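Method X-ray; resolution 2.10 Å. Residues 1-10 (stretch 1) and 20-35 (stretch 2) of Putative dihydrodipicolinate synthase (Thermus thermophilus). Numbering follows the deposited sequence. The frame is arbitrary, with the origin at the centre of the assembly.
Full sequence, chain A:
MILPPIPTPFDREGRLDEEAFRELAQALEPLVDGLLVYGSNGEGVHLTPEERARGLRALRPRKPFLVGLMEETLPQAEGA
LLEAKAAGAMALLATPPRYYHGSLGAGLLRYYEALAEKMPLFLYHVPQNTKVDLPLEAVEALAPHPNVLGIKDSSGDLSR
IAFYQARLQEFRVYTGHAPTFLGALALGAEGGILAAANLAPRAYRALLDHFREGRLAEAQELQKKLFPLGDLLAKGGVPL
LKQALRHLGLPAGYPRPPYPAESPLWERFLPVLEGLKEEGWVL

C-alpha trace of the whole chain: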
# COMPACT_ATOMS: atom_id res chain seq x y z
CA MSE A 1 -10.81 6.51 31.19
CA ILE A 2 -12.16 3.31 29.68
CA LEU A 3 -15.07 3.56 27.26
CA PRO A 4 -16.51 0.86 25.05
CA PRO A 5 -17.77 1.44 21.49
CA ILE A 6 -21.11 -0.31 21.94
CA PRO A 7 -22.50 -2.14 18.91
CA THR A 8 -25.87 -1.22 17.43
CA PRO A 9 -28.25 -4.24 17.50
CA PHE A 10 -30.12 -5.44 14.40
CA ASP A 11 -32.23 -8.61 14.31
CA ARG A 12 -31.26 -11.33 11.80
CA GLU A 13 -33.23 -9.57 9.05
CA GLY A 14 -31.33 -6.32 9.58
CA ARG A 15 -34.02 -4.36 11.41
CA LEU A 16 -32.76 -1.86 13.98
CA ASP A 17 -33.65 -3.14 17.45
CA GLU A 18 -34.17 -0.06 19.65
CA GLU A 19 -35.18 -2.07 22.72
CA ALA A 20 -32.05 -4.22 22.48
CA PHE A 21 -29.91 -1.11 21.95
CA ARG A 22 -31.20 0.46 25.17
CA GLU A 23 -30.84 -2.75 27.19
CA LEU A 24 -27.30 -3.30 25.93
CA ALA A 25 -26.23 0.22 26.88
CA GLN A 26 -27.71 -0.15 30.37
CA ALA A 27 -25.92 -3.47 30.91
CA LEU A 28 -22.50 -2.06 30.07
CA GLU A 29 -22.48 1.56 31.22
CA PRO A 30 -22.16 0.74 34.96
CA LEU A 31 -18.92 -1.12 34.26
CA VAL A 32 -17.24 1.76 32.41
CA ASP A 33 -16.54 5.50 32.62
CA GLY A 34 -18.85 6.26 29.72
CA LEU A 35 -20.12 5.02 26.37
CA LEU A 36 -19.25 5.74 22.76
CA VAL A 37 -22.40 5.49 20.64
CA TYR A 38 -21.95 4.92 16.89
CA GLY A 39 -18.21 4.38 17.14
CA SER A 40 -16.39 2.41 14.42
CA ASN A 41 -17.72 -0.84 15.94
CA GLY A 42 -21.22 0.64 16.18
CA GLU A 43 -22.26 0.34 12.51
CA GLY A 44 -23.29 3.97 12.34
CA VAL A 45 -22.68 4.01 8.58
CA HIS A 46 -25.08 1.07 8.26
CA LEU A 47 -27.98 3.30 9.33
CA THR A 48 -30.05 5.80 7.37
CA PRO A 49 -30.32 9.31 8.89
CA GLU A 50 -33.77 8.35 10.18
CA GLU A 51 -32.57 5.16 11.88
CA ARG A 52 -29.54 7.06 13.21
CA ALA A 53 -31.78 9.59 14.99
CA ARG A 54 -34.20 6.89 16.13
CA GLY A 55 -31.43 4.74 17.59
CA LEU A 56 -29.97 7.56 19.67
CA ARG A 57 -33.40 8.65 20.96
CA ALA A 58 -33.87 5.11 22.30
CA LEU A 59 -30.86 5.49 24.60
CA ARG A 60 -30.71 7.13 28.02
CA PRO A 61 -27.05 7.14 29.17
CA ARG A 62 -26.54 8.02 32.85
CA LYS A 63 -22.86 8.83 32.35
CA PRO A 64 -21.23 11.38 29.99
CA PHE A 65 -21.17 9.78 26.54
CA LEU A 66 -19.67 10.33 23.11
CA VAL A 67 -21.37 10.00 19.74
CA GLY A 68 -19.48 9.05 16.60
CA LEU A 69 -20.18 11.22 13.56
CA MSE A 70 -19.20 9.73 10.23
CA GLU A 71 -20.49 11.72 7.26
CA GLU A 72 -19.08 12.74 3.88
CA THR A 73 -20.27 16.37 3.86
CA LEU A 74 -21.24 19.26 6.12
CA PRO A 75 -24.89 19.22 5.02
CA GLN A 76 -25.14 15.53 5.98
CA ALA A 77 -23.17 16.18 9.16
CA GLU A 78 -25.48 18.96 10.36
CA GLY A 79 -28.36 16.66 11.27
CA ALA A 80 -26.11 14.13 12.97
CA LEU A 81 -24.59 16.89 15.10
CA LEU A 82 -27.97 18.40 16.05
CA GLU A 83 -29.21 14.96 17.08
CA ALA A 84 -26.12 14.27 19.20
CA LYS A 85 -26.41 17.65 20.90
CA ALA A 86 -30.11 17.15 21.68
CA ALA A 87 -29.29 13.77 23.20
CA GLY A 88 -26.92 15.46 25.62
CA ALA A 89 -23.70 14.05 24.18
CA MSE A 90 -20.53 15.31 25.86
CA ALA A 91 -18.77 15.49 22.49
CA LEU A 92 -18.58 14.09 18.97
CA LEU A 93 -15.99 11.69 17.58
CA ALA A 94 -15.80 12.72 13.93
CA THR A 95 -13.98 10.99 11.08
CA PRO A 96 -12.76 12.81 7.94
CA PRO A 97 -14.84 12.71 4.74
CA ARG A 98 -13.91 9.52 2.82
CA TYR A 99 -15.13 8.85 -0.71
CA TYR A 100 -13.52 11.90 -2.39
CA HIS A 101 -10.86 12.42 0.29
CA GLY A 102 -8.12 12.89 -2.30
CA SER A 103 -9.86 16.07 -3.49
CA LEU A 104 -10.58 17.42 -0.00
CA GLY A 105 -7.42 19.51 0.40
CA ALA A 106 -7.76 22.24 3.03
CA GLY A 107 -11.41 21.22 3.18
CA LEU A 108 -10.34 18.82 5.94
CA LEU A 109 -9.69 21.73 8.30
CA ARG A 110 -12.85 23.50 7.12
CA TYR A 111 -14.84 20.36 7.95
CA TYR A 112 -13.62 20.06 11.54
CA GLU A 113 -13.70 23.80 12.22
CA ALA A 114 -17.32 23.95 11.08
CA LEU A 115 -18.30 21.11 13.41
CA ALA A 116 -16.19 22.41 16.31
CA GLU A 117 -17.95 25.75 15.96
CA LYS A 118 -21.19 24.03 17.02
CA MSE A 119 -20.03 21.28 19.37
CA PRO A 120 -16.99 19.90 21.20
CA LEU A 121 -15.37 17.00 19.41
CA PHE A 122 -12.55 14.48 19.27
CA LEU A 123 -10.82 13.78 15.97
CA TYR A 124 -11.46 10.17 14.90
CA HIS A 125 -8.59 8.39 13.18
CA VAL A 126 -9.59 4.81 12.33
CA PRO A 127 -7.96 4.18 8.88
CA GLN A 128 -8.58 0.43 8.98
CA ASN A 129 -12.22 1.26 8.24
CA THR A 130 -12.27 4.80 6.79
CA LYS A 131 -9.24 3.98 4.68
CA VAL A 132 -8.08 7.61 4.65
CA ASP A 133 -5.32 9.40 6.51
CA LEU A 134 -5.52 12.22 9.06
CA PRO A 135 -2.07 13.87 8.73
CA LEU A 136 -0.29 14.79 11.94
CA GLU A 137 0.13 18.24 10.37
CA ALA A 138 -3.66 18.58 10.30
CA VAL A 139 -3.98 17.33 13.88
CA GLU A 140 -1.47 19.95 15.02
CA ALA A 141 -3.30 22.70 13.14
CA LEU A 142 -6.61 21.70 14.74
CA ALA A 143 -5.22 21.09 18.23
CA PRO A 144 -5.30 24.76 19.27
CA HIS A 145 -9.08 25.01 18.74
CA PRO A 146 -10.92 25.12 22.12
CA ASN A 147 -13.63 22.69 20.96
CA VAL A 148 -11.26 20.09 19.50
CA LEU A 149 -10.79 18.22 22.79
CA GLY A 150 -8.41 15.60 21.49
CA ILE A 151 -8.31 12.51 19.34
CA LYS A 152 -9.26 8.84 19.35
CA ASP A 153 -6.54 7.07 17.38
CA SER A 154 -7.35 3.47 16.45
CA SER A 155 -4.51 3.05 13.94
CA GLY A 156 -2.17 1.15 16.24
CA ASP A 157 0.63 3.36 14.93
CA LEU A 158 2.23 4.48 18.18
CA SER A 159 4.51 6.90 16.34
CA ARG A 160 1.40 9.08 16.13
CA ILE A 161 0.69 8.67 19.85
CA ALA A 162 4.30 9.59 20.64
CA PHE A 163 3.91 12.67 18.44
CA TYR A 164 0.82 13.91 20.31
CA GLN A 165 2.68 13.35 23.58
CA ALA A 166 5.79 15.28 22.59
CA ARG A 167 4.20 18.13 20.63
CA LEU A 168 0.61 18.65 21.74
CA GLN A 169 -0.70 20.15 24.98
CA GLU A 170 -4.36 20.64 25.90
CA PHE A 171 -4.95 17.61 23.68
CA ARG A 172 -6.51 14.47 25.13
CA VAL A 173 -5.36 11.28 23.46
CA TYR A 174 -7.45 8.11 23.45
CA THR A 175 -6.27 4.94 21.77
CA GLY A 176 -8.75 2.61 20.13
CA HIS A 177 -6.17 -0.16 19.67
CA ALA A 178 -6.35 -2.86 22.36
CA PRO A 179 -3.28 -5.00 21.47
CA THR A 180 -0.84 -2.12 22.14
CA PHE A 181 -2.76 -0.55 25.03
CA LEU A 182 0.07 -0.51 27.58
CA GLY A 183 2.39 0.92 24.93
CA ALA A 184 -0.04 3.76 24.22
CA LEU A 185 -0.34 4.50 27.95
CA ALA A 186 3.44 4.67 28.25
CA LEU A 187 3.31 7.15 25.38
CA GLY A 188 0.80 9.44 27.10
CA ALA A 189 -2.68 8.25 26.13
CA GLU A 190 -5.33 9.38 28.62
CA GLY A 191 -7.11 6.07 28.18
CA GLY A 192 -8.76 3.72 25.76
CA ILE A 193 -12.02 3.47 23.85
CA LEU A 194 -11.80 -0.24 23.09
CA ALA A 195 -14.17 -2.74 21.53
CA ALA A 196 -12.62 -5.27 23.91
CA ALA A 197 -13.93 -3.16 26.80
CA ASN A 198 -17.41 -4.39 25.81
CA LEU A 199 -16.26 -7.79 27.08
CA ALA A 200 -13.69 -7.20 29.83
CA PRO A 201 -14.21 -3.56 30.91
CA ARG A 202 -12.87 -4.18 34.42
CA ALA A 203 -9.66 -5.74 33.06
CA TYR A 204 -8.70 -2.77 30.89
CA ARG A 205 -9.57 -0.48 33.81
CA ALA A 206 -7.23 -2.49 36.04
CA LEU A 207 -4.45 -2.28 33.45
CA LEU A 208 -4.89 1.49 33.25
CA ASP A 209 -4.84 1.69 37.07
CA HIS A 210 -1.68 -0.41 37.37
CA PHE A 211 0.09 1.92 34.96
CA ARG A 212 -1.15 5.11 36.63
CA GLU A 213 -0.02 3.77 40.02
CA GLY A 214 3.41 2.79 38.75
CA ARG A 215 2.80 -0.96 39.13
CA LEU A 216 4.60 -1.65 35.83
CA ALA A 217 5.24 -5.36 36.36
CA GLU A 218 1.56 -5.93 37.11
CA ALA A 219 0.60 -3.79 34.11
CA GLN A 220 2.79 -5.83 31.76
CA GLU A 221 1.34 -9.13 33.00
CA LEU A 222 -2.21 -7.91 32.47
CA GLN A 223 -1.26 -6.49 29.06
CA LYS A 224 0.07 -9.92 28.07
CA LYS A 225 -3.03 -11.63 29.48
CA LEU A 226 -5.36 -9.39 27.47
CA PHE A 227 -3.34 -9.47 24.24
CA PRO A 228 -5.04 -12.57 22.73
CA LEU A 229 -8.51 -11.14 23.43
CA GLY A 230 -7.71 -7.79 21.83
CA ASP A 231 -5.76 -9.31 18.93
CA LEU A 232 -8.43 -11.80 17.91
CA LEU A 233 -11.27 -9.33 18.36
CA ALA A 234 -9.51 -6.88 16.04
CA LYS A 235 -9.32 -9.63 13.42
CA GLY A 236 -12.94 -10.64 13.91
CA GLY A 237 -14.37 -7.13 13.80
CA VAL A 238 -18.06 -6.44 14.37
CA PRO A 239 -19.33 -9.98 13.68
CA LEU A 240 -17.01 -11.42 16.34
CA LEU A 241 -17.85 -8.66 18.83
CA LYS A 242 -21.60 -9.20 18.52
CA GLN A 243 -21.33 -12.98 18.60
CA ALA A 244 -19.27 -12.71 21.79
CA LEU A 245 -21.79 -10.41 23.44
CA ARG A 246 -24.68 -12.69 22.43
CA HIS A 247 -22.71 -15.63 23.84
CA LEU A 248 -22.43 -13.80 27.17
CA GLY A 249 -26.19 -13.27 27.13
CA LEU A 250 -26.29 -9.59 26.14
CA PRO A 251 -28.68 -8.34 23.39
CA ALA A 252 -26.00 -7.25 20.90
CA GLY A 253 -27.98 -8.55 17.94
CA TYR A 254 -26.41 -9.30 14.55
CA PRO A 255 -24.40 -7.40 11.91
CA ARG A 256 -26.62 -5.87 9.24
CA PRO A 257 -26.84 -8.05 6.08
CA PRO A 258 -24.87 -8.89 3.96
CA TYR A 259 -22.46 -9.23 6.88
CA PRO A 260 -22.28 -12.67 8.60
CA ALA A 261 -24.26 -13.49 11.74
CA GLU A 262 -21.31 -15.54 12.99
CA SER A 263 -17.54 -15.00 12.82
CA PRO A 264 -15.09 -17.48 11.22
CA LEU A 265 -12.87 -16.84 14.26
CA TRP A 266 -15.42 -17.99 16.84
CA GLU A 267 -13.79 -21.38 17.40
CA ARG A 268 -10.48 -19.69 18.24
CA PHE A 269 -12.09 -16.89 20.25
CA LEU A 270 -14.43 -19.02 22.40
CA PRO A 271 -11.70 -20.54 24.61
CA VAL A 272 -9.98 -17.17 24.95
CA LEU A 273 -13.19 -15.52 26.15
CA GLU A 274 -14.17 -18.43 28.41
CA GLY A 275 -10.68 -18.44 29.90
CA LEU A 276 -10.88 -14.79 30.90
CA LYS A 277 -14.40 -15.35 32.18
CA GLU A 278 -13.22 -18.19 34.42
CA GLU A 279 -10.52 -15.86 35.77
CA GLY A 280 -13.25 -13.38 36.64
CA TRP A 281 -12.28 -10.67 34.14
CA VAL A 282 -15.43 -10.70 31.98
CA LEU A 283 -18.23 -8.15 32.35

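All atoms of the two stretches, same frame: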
# COMPACT_ATOMS: atom_id res chain seq x y z
N MSE A 1 -9.55 7.28 30.98
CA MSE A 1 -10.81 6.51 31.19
C MSE A 1 -10.90 5.32 30.26
O MSE A 1 -10.08 5.15 29.35
CB MSE A 1 -12.02 7.41 30.96
CG MSE A 1 -12.02 8.66 31.81
SE MSE A 1 -13.69 9.59 31.59
CE MSE A 1 -13.25 10.54 29.95
N ILE A 2 -11.90 4.49 30.49
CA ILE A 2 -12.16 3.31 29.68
C ILE A 2 -13.59 3.41 29.18
O ILE A 2 -14.53 3.46 29.98
CB ILE A 2 -12.03 2.00 30.51
CG1 ILE A 2 -10.61 1.84 31.06
CG2 ILE A 2 -12.42 0.80 29.65
CD1 ILE A 2 -9.54 1.75 29.97
N LEU A 3 -13.75 3.48 27.86
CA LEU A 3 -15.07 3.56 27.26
C LEU A 3 -15.21 2.52 26.17
O LEU A 3 -14.30 2.30 25.39
CB LEU A 3 -15.33 4.94 26.64
CG LEU A 3 -15.38 6.16 27.56
CD1 LEU A 3 -13.97 6.63 27.89
CD2 LEU A 3 -16.16 7.26 26.87
N PRO A 4 -16.37 1.85 26.11
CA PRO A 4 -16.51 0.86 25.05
C PRO A 4 -17.34 1.39 23.89
O PRO A 4 -18.27 2.18 24.08
CB PRO A 4 -17.22 -0.28 25.76
CG PRO A 4 -18.21 0.48 26.61
CD PRO A 4 -17.37 1.63 27.17
N PRO A 5 -16.99 0.99 22.65
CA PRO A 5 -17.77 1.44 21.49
C PRO A 5 -18.87 0.39 21.39
O PRO A 5 -18.68 -0.68 20.80
CB PRO A 5 -16.75 1.35 20.35
CG PRO A 5 -15.91 0.18 20.75
CD PRO A 5 -15.70 0.42 22.24
N ILE A 6 -20.03 0.67 21.98
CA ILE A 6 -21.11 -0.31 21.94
C ILE A 6 -21.68 -0.56 20.55
O ILE A 6 -21.87 0.37 19.76
CB ILE A 6 -22.27 0.06 22.90
CG1 ILE A 6 -22.97 1.34 22.42
CG2 ILE A 6 -21.74 0.24 24.32
CD1 ILE A 6 -24.26 1.62 23.17
N PRO A 7 -21.94 -1.83 20.23
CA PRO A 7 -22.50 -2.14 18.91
C PRO A 7 -23.96 -1.71 18.85
O PRO A 7 -24.58 -1.47 19.88
CB PRO A 7 -22.33 -3.66 18.82
CG PRO A 7 -22.46 -4.10 20.24
CD PRO A 7 -21.65 -3.06 20.99
N THR A 8 -24.48 -1.59 17.63
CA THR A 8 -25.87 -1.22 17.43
C THR A 8 -26.58 -2.49 16.97
O THR A 8 -26.30 -3.00 15.88
CB THR A 8 -26.02 -0.12 16.37
OG1 THR A 8 -25.30 1.05 16.79
CG2 THR A 8 -27.49 0.24 16.18
N PRO A 9 -27.49 -3.02 17.79
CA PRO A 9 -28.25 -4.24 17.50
C PRO A 9 -29.23 -4.19 16.34
O PRO A 9 -29.97 -3.23 16.18
CB PRO A 9 -28.97 -4.52 18.82
CG PRO A 9 -28.14 -3.82 19.85
CD PRO A 9 -27.79 -2.54 19.15
N PHE A 10 -29.21 -5.25 15.53
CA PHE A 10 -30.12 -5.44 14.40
C PHE A 10 -30.58 -6.89 14.60
O PHE A 10 -29.83 -7.70 15.14
CB PHE A 10 -29.38 -5.37 13.05
CG PHE A 10 -28.82 -4.02 12.72
CD1 PHE A 10 -29.65 -2.98 12.31
CD2 PHE A 10 -27.44 -3.79 12.80
CE1 PHE A 10 -29.13 -1.73 11.99
CE2 PHE A 10 -26.91 -2.55 12.48
CZ PHE A 10 -27.75 -1.51 12.08
N ALA A 20 -33.31 -3.53 22.22
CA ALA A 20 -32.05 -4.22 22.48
C ALA A 20 -30.92 -3.21 22.69
O ALA A 20 -30.07 -3.38 23.55
CB ALA A 20 -31.71 -5.16 21.33
N PHE A 21 -30.93 -2.16 21.88
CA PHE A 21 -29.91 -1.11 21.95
C PHE A 21 -29.89 -0.50 23.35
O PHE A 21 -28.83 -0.37 23.97
CB PHE A 21 -30.22 -0.04 20.89
CG PHE A 21 -29.05 0.86 20.54
CD1 PHE A 21 -27.74 0.47 20.80
CD2 PHE A 21 -29.27 2.07 19.89
CE1 PHE A 21 -26.66 1.28 20.41
CE2 PHE A 21 -28.21 2.89 19.50
CZ PHE A 21 -26.90 2.49 19.75
N ARG A 22 -31.07 -0.15 23.85
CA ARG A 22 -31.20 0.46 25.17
C ARG A 22 -30.77 -0.50 26.28
O ARG A 22 -30.08 -0.11 27.22
CB ARG A 22 -32.65 0.91 25.38
CG ARG A 22 -32.91 1.55 26.73
CD ARG A 22 -34.32 2.15 26.80
NE ARG A 22 -35.35 1.20 26.40
CZ ARG A 22 -36.00 1.24 25.24
NH1 ARG A 22 -35.73 2.19 24.36
NH2 ARG A 22 -36.93 0.33 24.96
N GLU A 23 -31.18 -1.76 26.18
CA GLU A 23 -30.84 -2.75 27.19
C GLU A 23 -29.34 -3.01 27.22
O GLU A 23 -28.74 -3.16 28.28
CB GLU A 23 -31.57 -4.06 26.93
CG GLU A 23 -31.43 -5.08 28.05
CD GLU A 23 -32.07 -6.41 27.72
OE1 GLU A 23 -33.21 -6.41 27.20
OE2 GLU A 23 -31.44 -7.46 27.98
N LEU A 24 -28.73 -3.06 26.04
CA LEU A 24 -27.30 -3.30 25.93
C LEU A 24 -26.51 -2.18 26.60
O LEU A 24 -25.58 -2.43 27.35
CB LEU A 24 -26.89 -3.41 24.46
CG LEU A 24 -25.42 -3.70 24.18
CD1 LEU A 24 -25.07 -5.08 24.71
CD2 LEU A 24 -25.17 -3.63 22.68
N ALA A 25 -26.90 -0.94 26.31
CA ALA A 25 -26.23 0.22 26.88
C ALA A 25 -26.32 0.22 28.40
O ALA A 25 -25.34 0.52 29.09
CB ALA A 25 -26.83 1.50 26.31
N GLN A 26 -27.49 -0.13 28.93
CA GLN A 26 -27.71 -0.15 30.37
C GLN A 26 -26.93 -1.26 31.07
O GLN A 26 -26.58 -1.14 32.24
CB GLN A 26 -29.21 -0.32 30.67
CG GLN A 26 -30.07 0.78 30.07
CD GLN A 26 -31.56 0.56 30.32
OE1 GLN A 26 -32.09 -0.53 30.09
NE2 GLN A 26 -32.25 1.61 30.77
N ALA A 27 -26.65 -2.34 30.35
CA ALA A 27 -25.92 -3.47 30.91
C ALA A 27 -24.41 -3.24 30.95
O ALA A 27 -23.71 -3.86 31.73
CB ALA A 27 -26.22 -4.73 30.12
N LEU A 28 -23.93 -2.33 30.12
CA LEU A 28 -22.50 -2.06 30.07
C LEU A 28 -22.04 -0.79 30.76
O LEU A 28 -20.98 -0.76 31.38
CB LEU A 28 -22.03 -2.03 28.60
CG LEU A 28 -22.14 -3.35 27.83
CD1 LEU A 28 -21.89 -3.13 26.35
CD2 LEU A 28 -21.14 -4.34 28.40
N GLU A 29 -22.83 0.27 30.65
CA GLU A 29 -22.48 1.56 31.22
C GLU A 29 -21.99 1.57 32.67
O GLU A 29 -21.06 2.30 33.01
CB GLU A 29 -23.65 2.55 31.07
CG GLU A 29 -23.30 3.97 31.47
CD GLU A 29 -24.40 4.97 31.15
OE1 GLU A 29 -25.55 4.76 31.61
OE2 GLU A 29 -24.12 5.96 30.44
N PRO A 30 -22.60 0.76 33.56
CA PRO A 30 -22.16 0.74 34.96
C PRO A 30 -20.72 0.27 35.14
O PRO A 30 -20.04 0.64 36.10
CB PRO A 30 -23.15 -0.22 35.62
CG PRO A 30 -24.40 -0.01 34.81
CD PRO A 30 -23.85 -0.00 33.40
N LEU A 31 -20.26 -0.56 34.21
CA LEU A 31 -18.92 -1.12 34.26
C LEU A 31 -17.82 -0.24 33.68
O LEU A 31 -16.64 -0.56 33.82
CB LEU A 31 -18.91 -2.47 33.54
CG LEU A 31 -19.81 -3.56 34.14
CD1 LEU A 31 -20.04 -4.67 33.14
CD2 LEU A 31 -19.14 -4.09 35.41
N VAL A 32 -18.21 0.86 33.05
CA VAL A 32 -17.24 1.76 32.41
C VAL A 32 -17.43 3.23 32.77
O VAL A 32 -18.40 3.61 33.42
CB VAL A 32 -17.32 1.62 30.87
CG1 VAL A 32 -16.91 0.21 30.45
CG2 VAL A 32 -18.75 1.90 30.40
N ASP A 33 -16.49 4.07 32.34
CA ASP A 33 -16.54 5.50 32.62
C ASP A 33 -17.56 6.24 31.76
O ASP A 33 -18.01 7.33 32.11
CB ASP A 33 -15.15 6.12 32.41
CG ASP A 33 -14.15 5.64 33.44
OD1 ASP A 33 -14.27 6.04 34.61
OD2 ASP A 33 -13.25 4.86 33.07
N GLY A 34 -17.90 5.65 30.62
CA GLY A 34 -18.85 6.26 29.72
C GLY A 34 -18.99 5.40 28.48
O GLY A 34 -18.29 4.41 28.32
N LEU A 35 -19.90 5.78 27.59
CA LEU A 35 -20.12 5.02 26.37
C LEU A 35 -19.83 5.82 25.12
O LEU A 35 -19.94 7.05 25.11
CB LEU A 35 -21.57 4.55 26.29
CG LEU A 35 -22.20 3.73 27.42
CD1 LEU A 35 -23.68 3.54 27.12
CD2 LEU A 35 -21.50 2.38 27.55

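Stretch 1 runs extended along the helix and following loop of stretch 2, and the two bury 789 Å² between them. Ile6 covers the most surface. Its CA-to-CB bond points toward stretch 2, and with chi1 p and chi2 t the branched side chain reaches two groups of partners: CD1 lies 3.7 Å from Phe21 CE1 and 4.1 Å from Ala25 CB, while CG2 lies 3.9 Å from both Leu28 CD1 and Leu35 CD2. A beta-branched residue thus fills the space between the helix and the segment after it.

The CA-to-CB bond of Phe21, next in covered area, points sideways, but with chi1 t the ring end comes nearer stretch 1. Thr8 CG2 sits over one face, 4.2 Å from the ring centroid and 9° off the normal, a CH-pi contact; Thr8 OG1 is hydrogen-bonded elsewhere in the structure. Pro9 CD approaches Phe21 CD1 obliquely at 3.4 Å, and Pro9 CB meets Ala20 CB at 3.8 Å. Leu24 extends this apolar patch, its CD2 3.7 Å from Pro7 CG and 4.1 Å from Pro9 CG.

Asp33 anchors the other end with two hydrogen bonds to one residue. Ile2 N donates to Asp33 OD2 (2.9 Å, 162°), and Asp33 N donates to Ile2 O (3.1 Å, 154°), so the carboxylate and backbone amide together satisfy both polar backbone atoms of Ile2. Beside this pair, Gly34 O lies 3.5 Å from Leu3 CA in a CA-H...O contact. Pro4, which has no amide hydrogen to donate, instead packs its ring carbons: CD is 3.5 Å from Val32 CG2 and CG is 3.9 Å from Leu35 CD2.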